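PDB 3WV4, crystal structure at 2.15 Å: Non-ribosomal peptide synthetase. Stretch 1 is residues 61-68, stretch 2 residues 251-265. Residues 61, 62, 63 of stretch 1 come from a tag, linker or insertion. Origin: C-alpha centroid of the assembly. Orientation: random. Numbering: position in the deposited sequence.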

ATOM      1  N   SER A  61     -12.409  14.149  12.361  1.00 39.93           N
ATOM      2  CA  SER A  61     -12.085  14.420  10.927  1.00 38.11           C
ATOM      3  C   SER A  61     -12.480  13.218  10.082  1.00 36.66           C
ATOM      4  O   SER A  61     -12.508  12.089  10.572  1.00 38.96           O
ATOM      5  CB  SER A  61     -10.577  14.641  10.629  1.00 40.36           C
ATOM      6  OG  SER A  61      -9.930  15.411  11.589  1.00 38.89           O
ATOM      7  N   ASP A  62     -12.670  13.467   8.802  1.00 34.49           N
ATOM      8  CA  ASP A  62     -13.030  12.443   7.878  1.00 35.96           C
ATOM      9  C   ASP A  62     -11.781  11.631   7.483  1.00 36.63           C
ATOM     10  O   ASP A  62     -10.720  12.205   7.171  1.00 34.30           O
ATOM     11  CB  ASP A  62     -13.682  13.072   6.645  1.00 38.52           C
ATOM     12  CG  ASP A  62     -15.143  13.562   6.921  1.00 39.89           C
ATOM     13  OD1 ASP A  62     -15.841  13.033   7.820  1.00 40.86           O
ATOM     14  OD2 ASP A  62     -15.583  14.477   6.239  1.00 44.14           O
ATOM     15  N   ALA A  63     -11.920  10.304   7.520  1.00 31.73           N
ATOM     16  CA  ALA A  63     -10.825   9.436   7.280  1.00 30.60           C
ATOM     17  C   ALA A  63     -10.951   8.718   5.927  1.00 32.37           C
ATOM     18  O   ALA A  63      -9.938   8.615   5.197  1.00 27.88           O
ATOM     19  CB  ALA A  63     -10.730   8.455   8.371  1.00 30.69           C
ATOM     20  N   MET A  64     -12.158   8.267   5.591  1.00 30.83           N
ATOM     21  CA  MET A  64     -12.384   7.375   4.435  1.00 33.81           C
ATOM     22  C   MET A  64     -13.732   7.734   3.815  1.00 36.40           C
ATOM     23  O   MET A  64     -14.761   7.769   4.510  1.00 38.31           O
ATOM     24  CB  MET A  64     -12.498   5.920   4.836  1.00 38.16           C
ATOM     25  CG  MET A  64     -11.308   5.262   5.502  1.00 41.73           C
ATOM     26  SD  MET A  64      -9.954   5.012   4.345  1.00 49.84           S
ATOM     27  CE  MET A  64      -8.553   5.417   5.411  1.00 44.29           C
ATOM     28  N   GLU A  65     -13.723   7.997   2.518  1.00 38.15           N
ATOM     29  CA  GLU A  65     -14.943   8.081   1.746  1.00 35.98           C
ATOM     30  C   GLU A  65     -14.855   7.084   0.602  1.00 35.58           C
ATOM     31  O   GLU A  65     -13.771   6.906  -0.027  1.00 32.17           O
ATOM     32  CB  GLU A  65     -15.138   9.504   1.239  1.00 37.36           C
ATOM     33  CG  GLU A  65     -16.234   9.636   0.187  1.00 38.98           C
ATOM     34  CD  GLU A  65     -16.470  11.059  -0.236  1.00 42.69           C
ATOM     35  OE1 GLU A  65     -15.643  11.920   0.131  1.00 38.60           O
ATOM     36  OE2 GLU A  65     -17.507  11.323  -0.897  1.00 49.62           O
ATOM     37  N   ASP A  66     -15.972   6.384   0.360  1.00 32.87           N
ATOM     38  CA  ASP A  66     -16.090   5.489  -0.790  1.00 33.42           C
ATOM     39  C   ASP A  66     -17.384   5.875  -1.498  1.00 37.99           C
ATOM     40  O   ASP A  66     -18.001   6.890  -1.140  1.00 34.64           O
ATOM     41  CB  ASP A  66     -16.054   3.986  -0.387  1.00 33.29           C
ATOM     42  CG  ASP A  66     -17.179   3.562   0.537  1.00 33.14           C
ATOM     43  OD1 ASP A  66     -18.178   4.288   0.713  1.00 33.33           O
ATOM     44  OD2 ASP A  66     -17.049   2.476   1.148  1.00 35.38           O
ATOM     45  N   ALA A  67     -17.803   5.072  -2.488  1.00 38.56           N
ATOM     46  CA  ALA A  67     -19.041   5.355  -3.232  1.00 41.46           C
ATOM     47  C   ALA A  67     -20.266   5.450  -2.344  1.00 41.51           C
ATOM     48  O   ALA A  67     -21.202   6.160  -2.676  1.00 48.41           O
ATOM     49  CB  ALA A  67     -19.261   4.315  -4.324  1.00 42.04           C
ATOM     50  N   PHE A  68     -20.256   4.790  -1.190  1.00 44.92           N
ATOM     51  CA  PHE A  68     -21.484   4.600  -0.376  1.00 44.21           C
ATOM     52  C   PHE A  68     -21.591   5.500   0.854  1.00 43.68           C
ATOM     53  O   PHE A  68     -22.684   5.722   1.346  1.00 44.44           O
ATOM     54  CB  PHE A  68     -21.611   3.128   0.010  1.00 43.61           C
ATOM     55  CG  PHE A  68     -21.393   2.209  -1.137  1.00 47.05           C
ATOM     56  CD1 PHE A  68     -22.417   1.950  -2.034  1.00 52.16           C
ATOM     57  CD2 PHE A  68     -20.154   1.626  -1.361  1.00 49.85           C
ATOM     58  CE1 PHE A  68     -22.222   1.108  -3.128  1.00 54.00           C
ATOM     59  CE2 PHE A  68     -19.947   0.782  -2.456  1.00 50.57           C
ATOM     60  CZ  PHE A  68     -20.985   0.527  -3.341  1.00 52.63           C
TER
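Stretch 2, residues 251-265: KVLISTLTGAKLVLA

Stretch 2 enters as the last turns of a helix, 251-258, turns at Gly259 and Ala260, and runs out as a strand, 261-264, alongside the strand of stretch 1 that includes Met64 and Glu65. The strands are parallel, their N-to-C directions 6° apart and their axes 4.6 Å apart at closest approach. Gly259 leaves the helix with positive phi (89°), where a CB would jam against the carbonyl O of the residue before; the backbone itself calls for glycine.

Register is set by main-chain hydrogen bonds. Leu262 N donates to the O of Ala63, a tag residue, at 2.8 Å, Glu65 N to Leu262 O at 2.9 Å, and Leu264 N to Glu65 O at 2.6 Å, so Leu262 uses both its NH and its carbonyl, as does Glu65. This pairs Met64 with Leu262 and Glu65 with Val263, at CA to CA distances of 4.9 and 4.8 Å. Alpha hydrogens add to the ladder: Met64 CA lies 3.3 Å from Leu262 O, and Val263 CA 3.5 Å from Glu65 O.

Apolar packing gathers on the face shared by Met64 and Leu262. Met64 SD touches Leu262 CD2 at 3.6 Å, and the tip of the side chain reaches the helix, with Met64 CE 4.2 Å from Val252 CG1. One flexible side chain thus contacts both the neighboring strand and the helix that precedes it.

Charge pairs diagonally: Glu65, whose bridge partner is Val263, reaches back to the extended, all-t Lys261, which brings NZ to 2.9 Å from Glu65 OE1, a salt bridge two residues off the Glu65-Val263 register. Asp62, which comes from the tag, adds a more distant opposite charge, its OD2 4.2 Å from Lys261 NZ.

Water fills in at both ends. Water 1 links Asp62 O (2.8 Å from its O) and Gly259 O (2.5 Å); water 2 accepts from Ala67 N at 2.9 Å and bonds weakly to Leu264 O at 3.5 Å.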

ATOM      1  N   LYS A 251      -1.448   4.140   0.785  1.00 27.37           N
ATOM      2  CA  LYS A 251      -2.199   5.370   0.805  1.00 26.88           C
ATOM      3  C   LYS A 251      -3.187   5.313   1.959  1.00 26.91           C
ATOM      4  O   LYS A 251      -3.409   6.323   2.603  1.00 26.11           O
ATOM      5  CB  LYS A 251      -2.724   5.734  -0.615  1.00 26.96           C
ATOM      6  CG  LYS A 251      -1.562   6.191  -1.622  1.00 25.89           C
ATOM      7  CD  LYS A 251      -0.028   6.460  -1.095  1.00 24.40           C
ATOM      8  CE  LYS A 251       1.058   5.436  -1.552  1.00 24.56           C
ATOM      9  NZ  LYS A 251       2.510   5.850  -1.975  1.00 25.35           N
ATOM     10  N   VAL A 252      -3.684   4.123   2.305  1.00 28.63           N
ATOM     11  CA  VAL A 252      -4.485   3.949   3.560  1.00 28.76           C
ATOM     12  C   VAL A 252      -3.598   4.250   4.783  1.00 29.53           C
ATOM     13  O   VAL A 252      -3.989   4.981   5.682  1.00 26.54           O
ATOM     14  CB  VAL A 252      -4.984   2.508   3.726  1.00 29.77           C
ATOM     15  CG1 VAL A 252      -5.692   2.327   5.065  1.00 30.87           C
ATOM     16  CG2 VAL A 252      -5.886   2.102   2.590  1.00 30.94           C
ATOM     17  N   LEU A 253      -2.369   3.710   4.782  1.00 27.84           N
ATOM     18  CA  LEU A 253      -1.474   3.923   5.931  1.00 27.06           C
ATOM     19  C   LEU A 253      -1.021   5.334   6.092  1.00 25.42           C
ATOM     20  O   LEU A 253      -1.036   5.901   7.217  1.00 25.78           O
ATOM     21  CB  LEU A 253      -0.263   3.026   5.837  1.00 26.86           C
ATOM     22  CG  LEU A 253      -0.622   1.536   5.821  1.00 28.77           C
ATOM     23  CD1 LEU A 253       0.532   0.689   5.245  1.00 31.37           C
ATOM     24  CD2 LEU A 253      -0.943   1.121   7.211  1.00 29.87           C
ATOM     25  N   ILE A 254      -0.607   5.942   4.989  1.00 25.77           N
ATOM     26  CA  ILE A 254      -0.087   7.284   5.070  1.00 25.21           C
ATOM     27  C   ILE A 254      -1.214   8.295   5.397  1.00 25.84           C
ATOM     28  O   ILE A 254      -0.978   9.257   6.172  1.00 25.57           O
ATOM     29  CB  ILE A 254       0.664   7.663   3.806  1.00 26.36           C
ATOM     30  CG1 ILE A 254       1.953   6.835   3.748  1.00 26.80           C
ATOM     31  CG2 ILE A 254       0.944   9.157   3.798  1.00 25.88           C
ATOM     32  CD1 ILE A 254       2.546   6.710   2.395  1.00 26.94           C
ATOM     33  N   SER A 255      -2.395   8.120   4.821  1.00 24.68           N
ATOM     34  CA  SER A 255      -3.510   8.979   5.222  1.00 26.66           C
ATOM     35  C   SER A 255      -3.720   8.829   6.674  1.00 24.34           C
ATOM     36  O   SER A 255      -3.885   9.789   7.368  1.00 23.83           O
ATOM     37  CB  SER A 255      -4.824   8.694   4.497  1.00 27.29           C
ATOM     38  OG  SER A 255      -4.592   8.588   3.116  1.00 35.06           O
ATOM     39  N   THR A 256      -3.696   7.604   7.153  1.00 28.33           N
ATOM     40  CA  THR A 256      -3.970   7.350   8.567  1.00 28.96           C
ATOM     41  C   THR A 256      -2.849   7.930   9.452  1.00 28.26           C
ATOM     42  O   THR A 256      -3.114   8.577  10.458  1.00 29.79           O
ATOM     43  CB  THR A 256      -4.205   5.864   8.795  1.00 29.15           C
ATOM     44  OG1 THR A 256      -5.237   5.402   7.899  1.00 30.02           O
ATOM     45  CG2 THR A 256      -4.633   5.613  10.189  1.00 29.51           C
ATOM     46  N   LEU A 257      -1.613   7.808   9.021  1.00 28.99           N
ATOM     47  CA  LEU A 257      -0.444   8.360   9.765  1.00 26.36           C
ATOM     48  C   LEU A 257      -0.609   9.847   9.979  1.00 28.23           C
ATOM     49  O   LEU A 257      -0.367  10.343  11.061  1.00 30.64           O
ATOM     50  CB  LEU A 257       0.859   8.065   9.009  1.00 27.76           C
ATOM     51  CG  LEU A 257       2.138   8.770   9.394  1.00 28.17           C
ATOM     52  CD1 LEU A 257       2.585   8.389  10.807  1.00 29.06           C
ATOM     53  CD2 LEU A 257       3.237   8.359   8.424  1.00 31.50           C
ATOM     54  N   THR A 258      -1.085  10.561   8.971  1.00 27.49           N
ATOM     55  CA  THR A 258      -1.073  11.979   9.008  1.00 28.08           C
ATOM     56  C   THR A 258      -2.449  12.592   9.313  1.00 28.99           C
ATOM     57  O   THR A 258      -2.519  13.760   9.518  1.00 29.18           O
ATOM     58  CB  THR A 258      -0.659  12.556   7.627  1.00 27.85           C
ATOM     59  OG1 THR A 258      -1.590  12.098   6.633  1.00 29.93           O
ATOM     60  CG2 THR A 258       0.737  12.097   7.264  1.00 27.79           C
ATOM     61  N   GLY A 259      -3.532  11.833   9.333  1.00 28.14           N
ATOM     62  CA  GLY A 259      -4.868  12.425   9.592  1.00 27.45           C
ATOM     63  C   GLY A 259      -5.585  12.888   8.350  1.00 27.26           C
ATOM     64  O   GLY A 259      -6.676  13.461   8.403  1.00 27.51           O
ATOM     65  N   ALA A 260      -5.028  12.601   7.186  1.00 28.27           N
ATOM     66  CA  ALA A 260      -5.662  13.015   5.945  1.00 28.34           C
ATOM     67  C   ALA A 260      -6.928  12.230   5.693  1.00 27.21           C
ATOM     68  O   ALA A 260      -7.286  11.361   6.452  1.00 26.07           O
ATOM     69  CB  ALA A 260      -4.701  12.822   4.765  1.00 28.65           C
ATOM     70  N   LYS A 261      -7.614  12.619   4.624  1.00 26.59           N
ATOM     71  CA  LYS A 261      -8.780  11.975   4.180  1.00 27.05           C
ATOM     72  C   LYS A 261      -8.481  11.171   2.905  1.00 26.21           C
ATOM     73  O   LYS A 261      -7.931  11.710   1.957  1.00 25.62           O
ATOM     74  CB  LYS A 261      -9.847  13.023   3.877  1.00 28.32           C
ATOM     75  CG  LYS A 261     -11.163  12.386   3.510  1.00 28.36           C
ATOM     76  CD  LYS A 261     -12.211  13.432   3.096  1.00 30.30           C
ATOM     77  CE  LYS A 261     -13.368  12.687   2.469  1.00 32.06           C
ATOM     78  NZ  LYS A 261     -14.505  13.612   2.228  1.00 34.44           N
ATOM     79  N   LEU A 262      -8.864   9.899   2.908  1.00 26.12           N
ATOM     80  CA  LEU A 262      -8.684   9.067   1.773  1.00 26.12           C
ATOM     81  C   LEU A 262      -9.999   8.886   1.055  1.00 26.98           C
ATOM     82  O   LEU A 262     -11.018   8.544   1.664  1.00 29.22           O
ATOM     83  CB  LEU A 262      -8.082   7.741   2.215  1.00 26.25           C
ATOM     84  CG  LEU A 262      -7.810   6.815   1.057  1.00 25.88           C
ATOM     85  CD1 LEU A 262      -6.600   7.252   0.268  1.00 25.90           C
ATOM     86  CD2 LEU A 262      -7.628   5.418   1.604  1.00 26.99           C
ATOM     87  N   VAL A 263      -9.989   9.126  -0.239  1.00 26.67           N
ATOM     88  CA  VAL A 263     -11.167   8.934  -1.092  1.00 29.11           C
ATOM     89  C   VAL A 263     -10.920   7.721  -1.930  1.00 28.87           C
ATOM     90  O   VAL A 263     -10.017   7.705  -2.832  1.00 29.41           O
ATOM     91  CB  VAL A 263     -11.444  10.137  -2.037  1.00 30.12           C
ATOM     92  CG1 VAL A 263     -12.662   9.871  -2.905  1.00 31.35           C
ATOM     93  CG2 VAL A 263     -11.600  11.411  -1.237  1.00 30.12           C
ATOM     94  N   LEU A 264     -11.679   6.695  -1.639  1.00 29.16           N
ATOM     95  CA  LEU A 264     -11.497   5.427  -2.332  1.00 32.50           C
ATOM     96  C   LEU A 264     -12.373   5.463  -3.566  1.00 34.96           C
ATOM     97  O   LEU A 264     -13.592   5.369  -3.452  1.00 38.58           O
ATOM     98  CB  LEU A 264     -11.911   4.294  -1.414  1.00 35.35           C
ATOM     99  CG  LEU A 264     -11.143   4.036  -0.075  1.00 35.96           C
ATOM    100  CD1 LEU A 264     -11.998   3.251   0.924  1.00 38.40           C
ATOM    101  CD2 LEU A 264      -9.806   3.312  -0.197  1.00 36.14           C
ATOM    102  N   ALA A 265     -11.796   5.632  -4.742  1.00 37.36           N
ATOM    103  CA  ALA A 265     -12.625   5.533  -5.977  1.00 43.61           C
ATOM    104  C   ALA A 265     -12.377   4.205  -6.689  1.00 44.90           C
ATOM    105  O   ALA A 265     -11.491   3.428  -6.276  1.00 45.97           O
ATOM    106  CB  ALA A 265     -12.309   6.669  -6.911  1.00 45.36           C
TER
HETATM  107  O   HOH W   1      -8.917  14.343   7.689  1.00 39.20           O
HETATM  108  O   HOH W   2     -16.193   3.105  -3.843  1.00 53.14           O